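Local coordinates for protein thin, isoform D (Drosophila melanogaster, PDB 6XG7) that probably acts as a ubiquitin ligase of the RING and NHL type, this piece being its NHL-repeat beta-propeller, which probably mediates protein-protein interaction, at residues F152-Q164 against L186-V200. Numbering follows the deposited sequence.
Sequences FIYVCDKENHRVQ and LEHPHYIAVSNTNRV
Over the centre of the Tyr154 ring sits Val194 CG2, 3.9 Å from the centroid in a CH-pi contact, while Tyr154 OH is hydrogen-bonded to Asp148. Such packing illustrates how neighbouring blades of an NHL beta-propeller meet face to face. The His190 ring carries Lys158 CD on one face, toward the rim, and the His188 ring takes Glu159 OE2 over a face, 3.5 Å from CE1. At the His161 edge, the backbone His188 N donates in the ring plane to ND1 (3.2 Å) along an almost perfectly straight line (179°). Strands 153-157 and 189-194 run antiparallel, their axes 6.4 Å apart, and meet mostly through side chains. Midway, Ile192 CD1 touches Tyr154 CB and meets Val163 CG1 tip to tip, and Cys156 SG presses on Ile192 CB. Lys158 leaves with CG anti to its own N (chi1 -179°), then bends at chi3 and chi4, which brings NZ back to a salt bridge with Glu159 OE2 (2.9 Å). A serine in its place would probably uncover the His190 face and leave the Glu159 carboxylate without its charged mate. Against the same aliphatic chain, buried Pro189 O has no hydrogen-bond partner and faces Lys158 CG at 3.3 Å.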
# COMPACT_ATOMS: atom_id res chain seq x y z
N PHE A 152 -6.85 3.38 14.25
CA PHE A 152 -6.22 2.07 14.39
C PHE A 152 -5.29 1.82 13.20
O PHE A 152 -5.56 2.22 12.06
CB PHE A 152 -7.25 0.96 14.49
CG PHE A 152 -8.05 0.98 15.78
CD1 PHE A 152 -7.57 0.37 16.93
CD2 PHE A 152 -9.28 1.61 15.83
CE1 PHE A 152 -8.33 0.39 18.12
CE2 PHE A 152 -10.03 1.63 16.99
CZ PHE A 152 -9.54 1.02 18.14
N ILE A 153 -4.20 1.10 13.48
CA ILE A 153 -3.17 0.76 12.51
C ILE A 153 -3.28 -0.73 12.17
O ILE A 153 -3.32 -1.58 13.07
CB ILE A 153 -1.77 1.09 13.07
CG1 ILE A 153 -1.63 2.58 13.34
CG2 ILE A 153 -0.69 0.63 12.11
CD1 ILE A 153 -0.39 2.95 14.13
N TYR A 154 -3.31 -1.04 10.88
CA TYR A 154 -3.42 -2.40 10.39
C TYR A 154 -2.17 -2.71 9.57
O TYR A 154 -1.85 -1.96 8.64
CB TYR A 154 -4.66 -2.56 9.49
CG TYR A 154 -5.99 -2.24 10.14
CD1 TYR A 154 -6.35 -0.93 10.44
CD2 TYR A 154 -6.88 -3.25 10.47
CE1 TYR A 154 -7.54 -0.63 11.04
CE2 TYR A 154 -8.08 -2.96 11.09
CZ TYR A 154 -8.41 -1.65 11.36
OH TYR A 154 -9.62 -1.38 11.97
N VAL A 155 -1.49 -3.80 9.92
CA VAL A 155 -0.18 -4.14 9.37
C VAL A 155 -0.24 -5.51 8.72
O VAL A 155 -0.67 -6.49 9.34
CB VAL A 155 0.90 -4.17 10.46
CG1 VAL A 155 2.27 -4.54 9.86
CG2 VAL A 155 0.97 -2.86 11.18
N CYS A 156 0.18 -5.55 7.49
CA CYS A 156 0.50 -6.88 6.83
C CYS A 156 1.89 -7.46 7.25
O CYS A 156 2.96 -6.91 6.97
CB CYS A 156 0.56 -6.73 5.32
SG CYS A 156 -1.02 -6.60 4.55
N ASP A 157 1.81 -8.47 8.09
CA ASP A 157 2.99 -9.05 8.73
C ASP A 157 3.36 -10.24 7.86
O ASP A 157 2.92 -11.36 8.08
CB ASP A 157 2.59 -9.45 10.15
CG ASP A 157 3.73 -10.00 10.95
OD1 ASP A 157 4.87 -10.04 10.44
OD2 ASP A 157 3.46 -10.40 12.11
N LYS A 158 4.16 -9.96 6.83
CA LYS A 158 4.18 -10.79 5.63
C LYS A 158 4.58 -12.23 5.94
O LYS A 158 3.88 -13.17 5.56
CB LYS A 158 5.12 -10.18 4.59
CG LYS A 158 5.18 -10.99 3.31
CD LYS A 158 6.02 -10.30 2.25
CE LYS A 158 7.51 -10.46 2.47
NZ LYS A 158 8.04 -11.81 2.06
N GLU A 159 5.73 -12.43 6.58
CA GLU A 159 6.21 -13.79 6.80
C GLU A 159 5.55 -14.47 7.98
O GLU A 159 5.79 -15.66 8.20
CB GLU A 159 7.74 -13.83 6.88
CG GLU A 159 8.40 -13.68 5.52
CD GLU A 159 7.88 -14.68 4.52
OE1 GLU A 159 7.93 -15.89 4.82
OE2 GLU A 159 7.38 -14.23 3.46
N ASN A 160 4.70 -13.77 8.73
CA ASN A 160 3.84 -14.43 9.70
C ASN A 160 2.44 -14.69 9.15
O ASN A 160 1.57 -15.16 9.89
CB ASN A 160 3.76 -13.63 11.00
CG ASN A 160 5.07 -13.64 11.78
OD1 ASN A 160 5.85 -14.59 11.70
ND2 ASN A 160 5.30 -12.58 12.53
N HIS A 161 2.21 -14.39 7.87
CA HIS A 161 0.97 -14.70 7.16
C HIS A 161 -0.26 -14.20 7.92
O HIS A 161 -1.29 -14.86 8.04
CB HIS A 161 0.90 -16.19 6.82
CG HIS A 161 2.13 -16.68 6.12
ND1 HIS A 161 2.50 -16.25 4.86
CD2 HIS A 161 3.11 -17.53 6.53
CE1 HIS A 161 3.63 -16.83 4.51
NE2 HIS A 161 4.03 -17.60 5.51
N ARG A 162 -0.17 -12.95 8.37
CA ARG A 162 -1.23 -12.41 9.20
C ARG A 162 -1.30 -10.90 9.08
O ARG A 162 -0.36 -10.23 8.64
CB ARG A 162 -1.04 -12.80 10.67
CG ARG A 162 0.17 -12.15 11.32
CD ARG A 162 0.46 -12.76 12.66
NE ARG A 162 1.59 -12.14 13.33
CZ ARG A 162 2.03 -12.54 14.52
NH1 ARG A 162 1.39 -13.53 15.14
NH2 ARG A 162 3.04 -11.95 15.11
N VAL A 163 -2.43 -10.37 9.52
CA VAL A 163 -2.64 -8.95 9.76
C VAL A 163 -2.66 -8.75 11.26
O VAL A 163 -3.32 -9.50 11.99
CB VAL A 163 -3.98 -8.50 9.14
CG1 VAL A 163 -4.28 -7.07 9.51
CG2 VAL A 163 -3.94 -8.65 7.64
N GLN A 164 -1.97 -7.73 11.73
CA GLN A 164 -2.04 -7.32 13.13
C GLN A 164 -2.61 -5.91 13.21
O GLN A 164 -2.37 -5.07 12.34
CB GLN A 164 -0.68 -7.36 13.81
CG GLN A 164 -0.06 -8.73 13.93
CD GLN A 164 1.10 -8.72 14.89
OE1 GLN A 164 0.92 -8.56 16.10
NE2 GLN A 164 2.31 -8.83 14.36
N LEU A 186 -3.62 -16.86 4.42
CA LEU A 186 -2.84 -15.93 3.61
C LEU A 186 -1.48 -16.52 3.31
O LEU A 186 -0.92 -17.26 4.13
CB LEU A 186 -2.64 -14.62 4.38
CG LEU A 186 -3.90 -13.85 4.80
CD1 LEU A 186 -3.56 -12.77 5.83
CD2 LEU A 186 -4.55 -13.25 3.55
N GLU A 187 -0.95 -16.20 2.13
CA GLU A 187 0.40 -16.61 1.73
C GLU A 187 1.14 -15.38 1.23
O GLU A 187 0.85 -14.88 0.14
CB GLU A 187 0.35 -17.69 0.64
CG GLU A 187 -0.04 -19.05 1.14
CD GLU A 187 1.05 -19.68 1.98
OE1 GLU A 187 2.23 -19.24 1.92
OE2 GLU A 187 0.73 -20.63 2.71
N HIS A 188 2.07 -14.89 2.05
CA HIS A 188 2.88 -13.74 1.68
C HIS A 188 2.02 -12.52 1.38
O HIS A 188 2.17 -11.92 0.31
CB HIS A 188 3.73 -14.01 0.42
CG HIS A 188 4.79 -15.05 0.60
ND1 HIS A 188 6.09 -14.86 0.17
CD2 HIS A 188 4.75 -16.30 1.13
CE1 HIS A 188 6.80 -15.94 0.44
NE2 HIS A 188 6.01 -16.83 1.02
N PRO A 189 1.12 -12.12 2.28
CA PRO A 189 0.33 -10.91 2.04
C PRO A 189 1.25 -9.70 2.05
O PRO A 189 2.17 -9.61 2.88
CB PRO A 189 -0.64 -10.89 3.22
CG PRO A 189 0.17 -11.54 4.34
CD PRO A 189 0.92 -12.65 3.65
N HIS A 190 1.01 -8.77 1.13
CA HIS A 190 1.86 -7.59 1.00
C HIS A 190 1.17 -6.30 1.39
O HIS A 190 1.70 -5.57 2.22
CB HIS A 190 2.42 -7.46 -0.43
CG HIS A 190 3.56 -8.39 -0.72
ND1 HIS A 190 3.38 -9.73 -0.95
CD2 HIS A 190 4.90 -8.18 -0.79
CE1 HIS A 190 4.55 -10.30 -1.18
NE2 HIS A 190 5.49 -9.38 -1.09
N TYR A 191 0.04 -5.95 0.79
CA TYR A 191 -0.56 -4.64 1.00
C TYR A 191 -1.98 -4.76 1.52
O TYR A 191 -2.60 -5.84 1.51
CB TYR A 191 -0.48 -3.80 -0.28
CG TYR A 191 0.92 -3.38 -0.66
CD1 TYR A 191 1.48 -2.23 -0.13
CD2 TYR A 191 1.69 -4.13 -1.56
CE1 TYR A 191 2.76 -1.83 -0.49
CE2 TYR A 191 2.98 -3.73 -1.91
CZ TYR A 191 3.51 -2.58 -1.37
OH TYR A 191 4.78 -2.15 -1.71
N ILE A 192 -2.50 -3.63 2.01
CA ILE A 192 -3.72 -3.62 2.80
C ILE A 192 -4.41 -2.27 2.67
O ILE A 192 -3.78 -1.22 2.53
CB ILE A 192 -3.38 -3.98 4.27
CG1 ILE A 192 -4.63 -4.16 5.14
CG2 ILE A 192 -2.42 -2.94 4.88
CD1 ILE A 192 -4.27 -4.86 6.45
N ALA A 193 -5.73 -2.29 2.78
CA ALA A 193 -6.56 -1.10 2.79
C ALA A 193 -7.76 -1.38 3.67
O ALA A 193 -8.17 -2.52 3.83
CB ALA A 193 -7.02 -0.72 1.38
N VAL A 194 -8.32 -0.34 4.27
CA VAL A 194 -9.51 -0.46 5.10
C VAL A 194 -10.56 0.52 4.59
O VAL A 194 -10.28 1.72 4.45
CB VAL A 194 -9.21 -0.22 6.59
CG1 VAL A 194 -10.48 -0.33 7.42
CG2 VAL A 194 -8.21 -1.22 7.10
N SER A 195 -11.75 0.01 4.31
CA SER A 195 -12.83 0.80 3.73
C SER A 195 -13.60 1.58 4.81
O SER A 195 -13.51 1.30 6.01
CB SER A 195 -13.80 -0.12 3.00
OG SER A 195 -14.47 -0.94 3.92
N ASN A 196 -14.41 2.55 4.35
CA ASN A 196 -15.34 3.25 5.23
C ASN A 196 -16.36 2.31 5.85
O ASN A 196 -16.94 2.62 6.90
CB ASN A 196 -16.08 4.34 4.45
CG ASN A 196 -15.31 5.63 4.40
OD1 ASN A 196 -14.63 6.00 5.36
ND2 ASN A 196 -15.42 6.34 3.29
N THR A 197 -16.65 1.19 5.18
CA THR A 197 -17.51 0.15 5.71
C THR A 197 -16.77 -0.81 6.65
O THR A 197 -17.34 -1.85 7.02
CB THR A 197 -18.15 -0.63 4.56
OG1 THR A 197 -17.12 -1.11 3.69
CG2 THR A 197 -19.12 0.28 3.79
N ASN A 198 -15.55 -0.46 7.05
CA ASN A 198 -14.74 -1.23 8.01
C ASN A 198 -14.48 -2.65 7.53
O ASN A 198 -14.52 -3.62 8.29
CB ASN A 198 -15.33 -1.17 9.41
CG ASN A 198 -15.11 0.18 10.04
OD1 ASN A 198 -13.97 0.68 10.06
ND2 ASN A 198 -16.18 0.81 10.47
N ARG A 199 -14.17 -2.75 6.25
CA ARG A 199 -13.67 -3.99 5.66
C ARG A 199 -12.17 -3.84 5.46
O ARG A 199 -11.70 -2.79 5.02
CB ARG A 199 -14.37 -4.26 4.34
CG ARG A 199 -15.86 -4.48 4.52
CD ARG A 199 -16.57 -4.60 3.21
NE ARG A 199 -17.99 -4.82 3.43
CZ ARG A 199 -18.84 -5.19 2.48
NH1 ARG A 199 -18.40 -5.39 1.25
NH2 ARG A 199 -20.12 -5.37 2.78
N VAL A 200 -11.44 -4.89 5.79
CA VAL A 200 -9.99 -4.94 5.67
C VAL A 200 -9.67 -5.74 4.42
O VAL A 200 -9.96 -6.94 4.33
CB VAL A 200 -9.35 -5.57 6.92
CG1 VAL A 200 -7.85 -5.56 6.78
CG2 VAL A 200 -9.81 -4.84 8.15